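Local coordinates for protein Amuc_1102 (Akkermansia muciniphila, PDB 7DSZ) that is of uncertain function but adopts an immunoglobulin-like fold related to archaeal type IV pilus proteins, consistent with a pilus-associated role, at residues C[74-79]-C[98-103]; C[110-115]-C[191-196]. One frame throughout, in Å; residues are numbered along the deposited sequence. Where two conformers were deposited one is given.

Interaction 1 pairs neighbouring strands of one beta hairpin inside the immunoglobulin-like fold, and six of its eight touching residues are buried; interaction 2 is only partly buried and brings the segment 191-196, mostly loop, across the strand 109-115 of the second sheet. Their centres lie about 9 Å apart, and the strands 91-104 and 109-115 follow each other in the chain. The chemistry differs accordingly: 74-79 and 98-103 are joined by regular backbone hydrogen bonds and by aromatic packing in the core, 110-115 and 191-196 by a cation-pi stack and tyrosine side chains. Probable hydrogen bonds of Tyr100 OH with Ser112 N and of Val101 N with Glu195 O couple the two contacts.

Interaction 1: C[74-79]-C[98-103]; sequences LTFKFY and VKYVNV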
ATOM      1  N   LEU C  74     -11.161   4.213 -16.239  1.00 18.96           N
ATOM      2  CA  LEU C  74     -12.540   3.775 -16.061  1.00 16.67           C
ATOM      3  C   LEU C  74     -12.720   3.505 -14.583  1.00 21.88           C
ATOM      4  O   LEU C  74     -11.841   2.906 -13.953  1.00 19.79           O
ATOM      5  CB  LEU C  74     -12.847   2.473 -16.812  1.00 19.15           C
ATOM      6  CG  LEU C  74     -13.058   2.446 -18.306  1.00 22.38           C
ATOM      7  CD1 LEU C  74     -13.312   1.009 -18.719  1.00 20.55           C
ATOM      8  CD2 LEU C  74     -14.267   3.350 -18.639  1.00 20.32           C
ATOM      9  N   THR C  75     -13.856   3.904 -14.030  1.00 21.38           N
ATOM     10  CA  THR C  75     -14.150   3.609 -12.633  1.00 16.95           C
ATOM     11  C   THR C  75     -15.162   2.475 -12.556  1.00 19.47           C
ATOM     12  O   THR C  75     -16.241   2.557 -13.153  1.00 21.05           O
ATOM     13  CB  THR C  75     -14.660   4.857 -11.911  1.00 21.27           C
ATOM     14  OG1 THR C  75     -13.603   5.821 -11.858  1.00 24.01           O
ATOM     15  CG2 THR C  75     -15.082   4.516 -10.488  1.00 25.70           C
ATOM     16  N   PHE C  76     -14.799   1.404 -11.863  1.00 18.46           N
ATOM     17  CA  PHE C  76     -15.689   0.275 -11.630  1.00 16.83           C
ATOM     18  C   PHE C  76     -16.218   0.363 -10.209  1.00 20.33           C
ATOM     19  O   PHE C  76     -15.432   0.438  -9.267  1.00 21.31           O
ATOM     20  CB  PHE C  76     -14.952  -1.055 -11.812  1.00 17.17           C
ATOM     21  CG  PHE C  76     -14.844  -1.498 -13.237  1.00 17.31           C
ATOM     22  CD1 PHE C  76     -14.108  -0.756 -14.152  1.00 17.25           C
ATOM     23  CD2 PHE C  76     -15.475  -2.655 -13.664  1.00 17.08           C
ATOM     24  CE1 PHE C  76     -13.999  -1.166 -15.477  1.00 17.43           C
ATOM     25  CE2 PHE C  76     -15.375  -3.072 -14.997  1.00 18.45           C
ATOM     26  CZ  PHE C  76     -14.633  -2.309 -15.904  1.00 17.26           C
ATOM     27  N   LYS C  77     -17.538   0.326 -10.054  1.00 17.78           N
ATOM     28  CA  LYS C  77     -18.158   0.293  -8.733  1.00 17.61           C
ATOM     29  C   LYS C  77     -18.757  -1.090  -8.530  1.00 18.02           C
ATOM     30  O   LYS C  77     -19.584  -1.537  -9.334  1.00 19.07           O
ATOM     31  CB  LYS C  77     -19.214   1.390  -8.600  1.00 18.15           C
ATOM     32  CG  LYS C  77     -18.623   2.777  -8.696  1.00 22.49           C
ATOM     33  CD  LYS C  77     -19.704   3.865  -8.676  1.00 25.54           C
ATOM     34  CE  LYS C  77     -19.072   5.258  -8.502  1.00 33.98           C
ATOM     35  NZ  LYS C  77     -20.114   6.334  -8.521  1.00 33.38           N
ATOM     36  N   PHE C  78     -18.292  -1.786  -7.494  1.00 16.75           N
ATOM     37  CA  PHE C  78     -18.758  -3.127  -7.178  1.00 18.28           C
ATOM     38  C   PHE C  78     -19.715  -3.077  -5.993  1.00 17.09           C
ATOM     39  O   PHE C  78     -19.429  -2.412  -4.996  1.00 17.93           O
ATOM     40  CB  PHE C  78     -17.593  -4.045  -6.819  1.00 18.21           C
ATOM     41  CG  PHE C  78     -16.633  -4.296  -7.952  1.00 14.18           C
ATOM     42  CD1 PHE C  78     -15.632  -3.373  -8.227  1.00 14.41           C
ATOM     43  CD2 PHE C  78     -16.720  -5.447  -8.712  1.00 17.57           C
ATOM     44  CE1 PHE C  78     -14.725  -3.602  -9.253  1.00 17.87           C
ATOM     45  CE2 PHE C  78     -15.822  -5.694  -9.748  1.00 21.07           C
ATOM     46  CZ  PHE C  78     -14.820  -4.773 -10.010  1.00 18.94           C
ATOM     47  N   TYR C  79     -20.824  -3.810  -6.100  1.00 18.73           N
ATOM     48  CA  TYR C  79     -21.814  -3.938  -5.034  1.00 20.06           C
ATOM     49  C   TYR C  79     -22.044  -5.416  -4.790  1.00 19.31           C
ATOM     50  O   TYR C  79     -22.427  -6.145  -5.714  1.00 20.59           O
ATOM     51  CB  TYR C  79     -23.147  -3.276  -5.407  1.00 21.90           C
ATOM     52  CG  TYR C  79     -23.028  -1.835  -5.835  1.00 21.43           C
ATOM     53  CD1 TYR C  79     -22.796  -1.512  -7.167  1.00 21.49           C
ATOM     54  CD2 TYR C  79     -23.168  -0.802  -4.921  1.00 22.46           C
ATOM     55  CE1 TYR C  79     -22.695  -0.203  -7.577  1.00 21.57           C
ATOM     56  CE2 TYR C  79     -23.066   0.522  -5.321  1.00 24.91           C
ATOM     57  CZ  TYR C  79     -22.827   0.811  -6.656  1.00 27.75           C
ATOM     58  OH  TYR C  79     -22.723   2.117  -7.084  1.00 29.15           O
ATOM     59  N   VAL C  98     -12.996   0.842  -7.829  1.00 17.43           N
ATOM     60  CA  VAL C  98     -11.679   0.553  -8.392  1.00 17.70           C
ATOM     61  C   VAL C  98     -11.516   1.427  -9.625  1.00 18.82           C
ATOM     62  O   VAL C  98     -12.284   1.292 -10.586  1.00 19.72           O
ATOM     63  CB  VAL C  98     -11.517  -0.934  -8.751  1.00 18.21           C
ATOM     64  CG1 VAL C  98     -10.107  -1.226  -9.256  1.00 18.31           C
ATOM     65  CG2 VAL C  98     -11.846  -1.826  -7.547  1.00 17.38           C
ATOM     66  N   LYS C  99     -10.527   2.325  -9.610  1.00 18.19           N
ATOM     67  CA  LYS C  99     -10.255   3.172 -10.769  1.00 15.21           C
ATOM     68  C   LYS C  99      -9.090   2.553 -11.529  1.00 17.02           C
ATOM     69  O   LYS C  99      -7.980   2.460 -10.999  1.00 20.91           O
ATOM     70  CB  LYS C  99      -9.940   4.609 -10.356  1.00 19.51           C
ATOM     71  CG  LYS C  99      -9.743   5.549 -11.553  1.00 25.18           C
ATOM     72  CD  LYS C  99      -9.504   6.986 -11.096  1.00 31.74           C
ATOM     73  CE  LYS C  99      -9.208   7.910 -12.278  1.00 39.75           C
ATOM     74  NZ  LYS C  99     -10.252   8.971 -12.478  1.00 45.41           N
ATOM     75  N   TYR C 100      -9.356   2.099 -12.747  1.00 17.20           N
ATOM     76  CA  TYR C 100      -8.324   1.540 -13.608  1.00 13.79           C
ATOM     77  C   TYR C 100      -7.775   2.648 -14.483  1.00 18.11           C
ATOM     78  O   TYR C 100      -8.520   3.535 -14.891  1.00 19.28           O
ATOM     79  CB  TYR C 100      -8.895   0.425 -14.488  1.00 14.42           C
ATOM     80  CG  TYR C 100      -9.238  -0.799 -13.713  1.00 17.15           C
ATOM     81  CD1 TYR C 100      -8.239  -1.660 -13.268  1.00 16.79           C
ATOM     82  CD2 TYR C 100     -10.558  -1.083 -13.387  1.00 17.53           C
ATOM     83  CE1 TYR C 100      -8.553  -2.795 -12.545  1.00 16.74           C
ATOM     84  CE2 TYR C 100     -10.880  -2.221 -12.667  1.00 18.37           C
ATOM     85  CZ  TYR C 100      -9.878  -3.060 -12.249  1.00 17.55           C
ATOM     86  OH  TYR C 100     -10.185  -4.186 -11.529  1.00 17.42           O
ATOM     87  N   VAL C 101      -6.471   2.600 -14.765  1.00 16.38           N
ATOM     88  CA  VAL C 101      -5.857   3.593 -15.637  1.00 17.40           C
ATOM     89  C   VAL C 101      -5.198   2.879 -16.805  1.00 16.38           C
ATOM     90  O   VAL C 101      -4.829   1.702 -16.716  1.00 18.37           O
ATOM     91  CB  VAL C 101      -4.836   4.483 -14.891  1.00 16.28           C
ATOM     92  CG1 VAL C 101      -5.563   5.421 -13.933  1.00 20.06           C
ATOM     93  CG2 VAL C 101      -3.835   3.615 -14.142  1.00 17.50           C
ATOM     94  N   ASN C 102      -5.087   3.599 -17.923  1.00 17.37           N
ATOM     95  CA  ASN C 102      -4.552   3.049 -19.168  1.00 18.36           C
ATOM     96  C   ASN C 102      -5.336   1.809 -19.585  1.00 18.11           C
ATOM     97  O   ASN C 102      -4.809   0.700 -19.628  1.00 18.48           O
ATOM     98  CB  ASN C 102      -3.064   2.690 -19.033  1.00 20.35           C
ATOM     99  CG  ASN C 102      -2.193   3.870 -18.703  1.00 19.20           C
ATOM    100  OD1 ASN C 102      -2.460   5.007 -19.100  1.00 20.97           O
ATOM    101  ND2 ASN C 102      -1.131   3.606 -17.943  1.00 19.22           N
ATOM    102  N   VAL C 103      -6.618   1.993 -19.863  1.00 17.17           N
ATOM    103  CA  VAL C 103      -7.493   0.885 -20.219  1.00 17.65           C
ATOM    104  C   VAL C 103      -7.423   0.727 -21.735  1.00 19.79           C
ATOM    105  O   VAL C 103      -7.731   1.694 -22.460  1.00 18.31           O
ATOM    106  CB  VAL C 103      -8.930   1.114 -19.735  1.00 16.60           C
ATOM    107  CG1 VAL C 103      -9.781  -0.101 -20.056  1.00 17.96           C
ATOM    108  CG2 VAL C 103      -8.932   1.351 -18.216  1.00 20.65           C
TER
HETATM  109  O   HOH W   1     -12.536   7.296 -14.042  1.00 24.94           O
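Four backbone hydrogen bonds join the antiparallel strands: Leu74 and Tyr100 form one hydrogen-bonded pair, Phe76 and Val98 the next. The straightest runs from Phe76 N to Val98 O at 2.8 Å, with 173° at the hydrogen; Val98 N answers to Phe76 O at 2.9 Å. Between these pairs, Thr75 and Lys99 face each other as a non-hydrogen-bonded pair, their CA atoms 4.3 Å apart.

On the buried face, Phe76 and Tyr100 each set CG anti to the carbonyl carbon. The CD2-CE2 side of Tyr100 is thereby directed at the Phe76 face in an offset edge-to-face pair, planes at 89° and centroids 5.4 Å apart. Farther along, Val98 CG2 meets Phe78 CE1 at 3.8 Å, while CG1 of the same valine lies over the rim of one face of the Tyr100 ring. The side chains of Leu74 and Val103 cross at about a right angle, CD1 of the leucine against CG1 of the valine.

In the next shell, Ala111 and Val113 of the facing sheet cover the aromatic cluster. The chemistry is thus two-sided: apolar side chains pack toward the core, where the Tyr100 hydroxyl is satisfied by Ser112 N, while Thr75 OG1 and Lys99 NZ on the other face are bridged by one water, which accepts from the lysine.

Interaction 2: C[110-115]-C[191-196]; sequences YASVYL and DRYPEI
Arg192 holds CG anti to its backbone N (chi1 174°) and stays extended to NE, so that a turn at chi4 lays its guanidinium flat over one face of the Tyr110 ring. The planes are only 19° apart, and Arg192 CZ stands 3.6 Å from the ring centroid, which defines a cation-pi stack. Arg192 NH2 lies over the hydroxyl end of the ring, 3.1 Å from Tyr110 CZ. The aliphatic part of the same arginine serves a second ring, with Arg192 CG above the centre of one Tyr193 face.

Tyr193 turns the edge at CD2 to Tyr110 O, 3.4 Å away, and CE2 reaches Ser112 OG, also at 3.4 Å. Tyr114 and Tyr193 point tip to tip, bridged by a water that donates to Tyr193 OH; Ser112 OG and Tyr114 OH share a 2.8 Å hydrogen bond. Glu55 on strand 50-63 takes Arg192 NE in a salt bridge and Tyr193 OH in a hydrogen bond, probably fixing both groups. An alanine in place of Tyr110 would lose the stacking face and would probably leave the Arg192 guanidinium less firmly positioned. In this immunoglobulin-like fold a C-terminal segment thus crosses an edge strand, 109-115, of the three-stranded sheet, its 192-194 part running at about 90° to residues 110-114.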
ATOM      1  N   TYR C 110     -10.072  -7.813 -17.762  1.00 16.55           N
ATOM      2  CA  TYR C 110     -10.848  -8.178 -16.585  1.00 15.66           C
ATOM      3  C   TYR C 110     -10.767  -7.084 -15.535  1.00 14.96           C
ATOM      4  O   TYR C 110      -9.754  -6.394 -15.415  1.00 14.14           O
ATOM      5  CB  TYR C 110     -10.333  -9.462 -15.923  1.00 18.22           C
ATOM      6  CG  TYR C 110     -11.002 -10.736 -16.369  1.00 16.13           C
ATOM      7  CD1 TYR C 110     -12.119 -11.226 -15.694  1.00 17.23           C
ATOM      8  CD2 TYR C 110     -10.488 -11.475 -17.437  1.00 19.94           C
ATOM      9  CE1 TYR C 110     -12.737 -12.410 -16.088  1.00 18.32           C
ATOM     10  CE2 TYR C 110     -11.103 -12.661 -17.843  1.00 19.39           C
ATOM     11  CZ  TYR C 110     -12.212 -13.123 -17.153  1.00 19.14           C
ATOM     12  OH  TYR C 110     -12.820 -14.306 -17.518  1.00 19.98           O
ATOM     13  N   ALA C 111     -11.836  -6.971 -14.745  1.00 14.34           N
ATOM     14  CA  ALA C 111     -11.831  -6.218 -13.495  1.00 14.49           C
ATOM     15  C   ALA C 111     -12.080  -7.187 -12.337  1.00 16.65           C
ATOM     16  O   ALA C 111     -12.626  -8.280 -12.526  1.00 16.85           O
ATOM     17  CB  ALA C 111     -12.886  -5.105 -13.511  1.00 14.54           C
ATOM     18  N   SER C 112     -11.676  -6.800 -11.125  1.00 16.68           N
ATOM     19  CA  SER C 112     -11.848  -7.725 -10.011  1.00 15.81           C
ATOM     20  C   SER C 112     -11.919  -6.979  -8.681  1.00 15.80           C
ATOM     21  O   SER C 112     -11.491  -5.827  -8.562  1.00 15.56           O
ATOM     22  CB  SER C 112     -10.713  -8.766  -9.965  1.00 16.28           C
ATOM     23  OG  SER C 112      -9.448  -8.147  -9.741  1.00 16.99           O
ATOM     24  N   VAL C 113     -12.504  -7.660  -7.691  1.00 17.10           N
ATOM     25  CA  VAL C 113     -12.458  -7.235  -6.291  0.50 14.80           C
ATOM     26  C   VAL C 113     -12.438  -8.490  -5.443  1.00 14.07           C
ATOM     27  O   VAL C 113     -12.762  -9.585  -5.908  1.00 16.03           O
ATOM     28  CB  VAL C 113     -13.640  -6.342  -5.838  0.50 15.83           C
ATOM     29  CG1 VAL C 113     -13.438  -4.925  -6.301  0.50 17.47           C
ATOM     30  CG2 VAL C 113     -14.966  -6.929  -6.306  0.50 13.93           C
ATOM     31  N   TYR C 114     -12.029  -8.339  -4.177  1.00 16.45           N
ATOM     32  CA  TYR C 114     -11.711  -9.497  -3.350  1.00 15.03           C
ATOM     33  C   TYR C 114     -12.277  -9.350  -1.945  1.00 16.72           C
ATOM     34  O   TYR C 114     -12.378  -8.245  -1.413  1.00 18.48           O
ATOM     35  CB  TYR C 114     -10.182  -9.706  -3.226  1.00 14.35           C
ATOM     36  CG  TYR C 114      -9.499  -9.782  -4.587  1.00 13.60           C
ATOM     37  CD1 TYR C 114      -9.310  -8.637  -5.353  1.00 15.72           C
ATOM     38  CD2 TYR C 114      -9.078 -11.005  -5.109  1.00 17.31           C
ATOM     39  CE1 TYR C 114      -8.738  -8.698  -6.604  1.00 16.48           C
ATOM     40  CE2 TYR C 114      -8.474 -11.079  -6.370  1.00 18.24           C
ATOM     41  CZ  TYR C 114      -8.313  -9.911  -7.111  1.00 17.82           C
ATOM     42  OH  TYR C 114      -7.723  -9.953  -8.373  1.00 15.78           O
ATOM     43  N   LEU C 115     -12.580 -10.493  -1.327  1.00 17.35           N
ATOM     44  CA  LEU C 115     -12.801 -10.569   0.113  1.00 17.31           C
ATOM     45  C   LEU C 115     -11.755 -11.490   0.732  1.00 17.65           C
ATOM     46  O   LEU C 115     -11.411 -12.531   0.161  1.00 18.13           O
ATOM     47  CB  LEU C 115     -14.221 -11.080   0.435  1.00 17.57           C
ATOM     48  CG  LEU C 115     -15.367 -10.092   0.212  1.00 20.12           C
ATOM     49  CD1 LEU C 115     -16.712 -10.841   0.381  1.00 18.18           C
ATOM     50  CD2 LEU C 115     -15.288  -8.835   1.134  1.00 17.05           C
ATOM     51  N   ASP C 191      -0.920  -9.281 -16.326  1.00 20.24           N
ATOM     52  CA  ASP C 191      -1.462  -8.901 -17.632  1.00 24.89           C
ATOM     53  C   ASP C 191      -2.961  -9.118 -17.781  1.00 23.68           C
ATOM     54  O   ASP C 191      -3.515  -8.751 -18.827  1.00 22.49           O
ATOM     55  CB  ASP C 191      -0.752  -9.681 -18.733  1.00 28.49           C
ATOM     56  CG  ASP C 191       0.624  -9.152 -18.988  1.00 46.38           C
ATOM     57  OD1 ASP C 191       0.876  -8.017 -18.525  1.00 43.56           O
ATOM     58  OD2 ASP C 191       1.437  -9.849 -19.630  1.00 51.61           O
ATOM     59  N   ARG C 192      -3.623  -9.735 -16.799  1.00 16.75           N
ATOM     60  CA  ARG C 192      -5.040 -10.059 -16.936  1.00 17.95           C
ATOM     61  C   ARG C 192      -5.940  -8.846 -16.728  1.00 19.26           C
ATOM     62  O   ARG C 192      -7.087  -8.843 -17.206  1.00 16.80           O
ATOM     63  CB  ARG C 192      -5.392 -11.180 -15.943  1.00 17.58           C
ATOM     64  CG  ARG C 192      -6.880 -11.558 -15.846  1.00 16.05           C
ATOM     65  CD  ARG C 192      -7.040 -12.755 -14.901  1.00 15.33           C
ATOM     66  NE  ARG C 192      -8.429 -13.092 -14.600  1.00 16.89           N
ATOM     67  CZ  ARG C 192      -9.110 -14.032 -15.247  1.00 18.79           C
ATOM     68  NH1 ARG C 192      -8.520 -14.712 -16.235  1.00 18.72           N
ATOM     69  NH2 ARG C 192     -10.369 -14.303 -14.915  1.00 17.34           N
ATOM     70  N   TYR C 193      -5.448  -7.817 -16.043  1.00 17.13           N
ATOM     71  CA  TYR C 193      -6.232  -6.673 -15.613  1.00 15.39           C
ATOM     72  C   TYR C 193      -5.496  -5.389 -15.961  1.00 15.81           C
ATOM     73  O   TYR C 193      -4.263  -5.378 -16.052  1.00 17.84           O
ATOM     74  CB  TYR C 193      -6.446  -6.692 -14.092  1.00 17.70           C
ATOM     75  CG  TYR C 193      -6.793  -8.029 -13.478  1.00 14.69           C
ATOM     76  CD1 TYR C 193      -5.792  -8.913 -13.079  1.00 15.92           C
ATOM     77  CD2 TYR C 193      -8.124  -8.385 -13.249  1.00 18.40           C
ATOM     78  CE1 TYR C 193      -6.113 -10.122 -12.487  1.00 16.84           C
ATOM     79  CE2 TYR C 193      -8.450  -9.604 -12.663  1.00 18.26           C
ATOM     80  CZ  TYR C 193      -7.431 -10.450 -12.278  1.00 15.93           C
ATOM     81  OH  TYR C 193      -7.694 -11.665 -11.692  1.00 16.44           O
ATOM     82  N   PRO C 194      -6.206  -4.276 -16.095  1.00 15.94           N
ATOM     83  CA  PRO C 194      -5.503  -2.994 -16.223  1.00 16.10           C
ATOM     84  C   PRO C 194      -4.834  -2.597 -14.912  1.00 18.21           C
ATOM     85  O   PRO C 194      -5.089  -3.150 -13.836  1.00 18.44           O
ATOM     86  CB  PRO C 194      -6.608  -1.997 -16.598  1.00 19.04           C
ATOM     87  CG  PRO C 194      -7.848  -2.837 -16.882  1.00 19.43           C
ATOM     88  CD  PRO C 194      -7.669  -4.094 -16.087  1.00 17.75           C
ATOM     89  N   GLU C 195      -3.959  -1.599 -15.027  1.00 15.78           N
ATOM     90  CA  GLU C 195      -3.339  -0.975 -13.864  1.00 13.70           C
ATOM     91  C   GLU C 195      -4.394  -0.307 -12.986  1.00 17.62           C
ATOM     92  O   GLU C 195      -5.358   0.275 -13.485  1.00 17.90           O
ATOM     93  CB  GLU C 195      -2.316   0.065 -14.342  1.00 17.08           C
ATOM     94  CG  GLU C 195      -1.605   0.839 -13.242  1.00 19.16           C
ATOM     95  CD  GLU C 195      -0.627   1.876 -13.799  1.00 19.56           C
ATOM     96  OE1 GLU C 195      -0.433   1.921 -15.032  1.00 19.41           O
ATOM     97  OE2 GLU C 195      -0.046   2.619 -12.987  1.00 20.58           O
ATOM     98  N   ILE C 196      -4.195  -0.361 -11.668  1.00 17.61           N
ATOM     99  CA  ILE C 196      -5.100   0.291 -10.712  1.00 17.08           C
ATOM    100  C   ILE C 196      -4.504   1.608 -10.252  1.00 21.35           C
ATOM    101  O   ILE C 196      -3.350   1.650  -9.815  1.00 20.13           O
ATOM    102  CB  ILE C 196      -5.366  -0.611  -9.498  1.00 15.96           C
ATOM    103  CG1 ILE C 196      -6.030  -1.914  -9.952  1.00 18.69           C
ATOM    104  CG2 ILE C 196      -6.187   0.159  -8.425  1.00 17.89           C
ATOM    105  CD1 ILE C 196      -6.105  -2.970  -8.851  1.00 19.62           C
TER
HETATM  106  O   HOH W   2      -6.515 -12.175  -9.239  1.00 21.50           O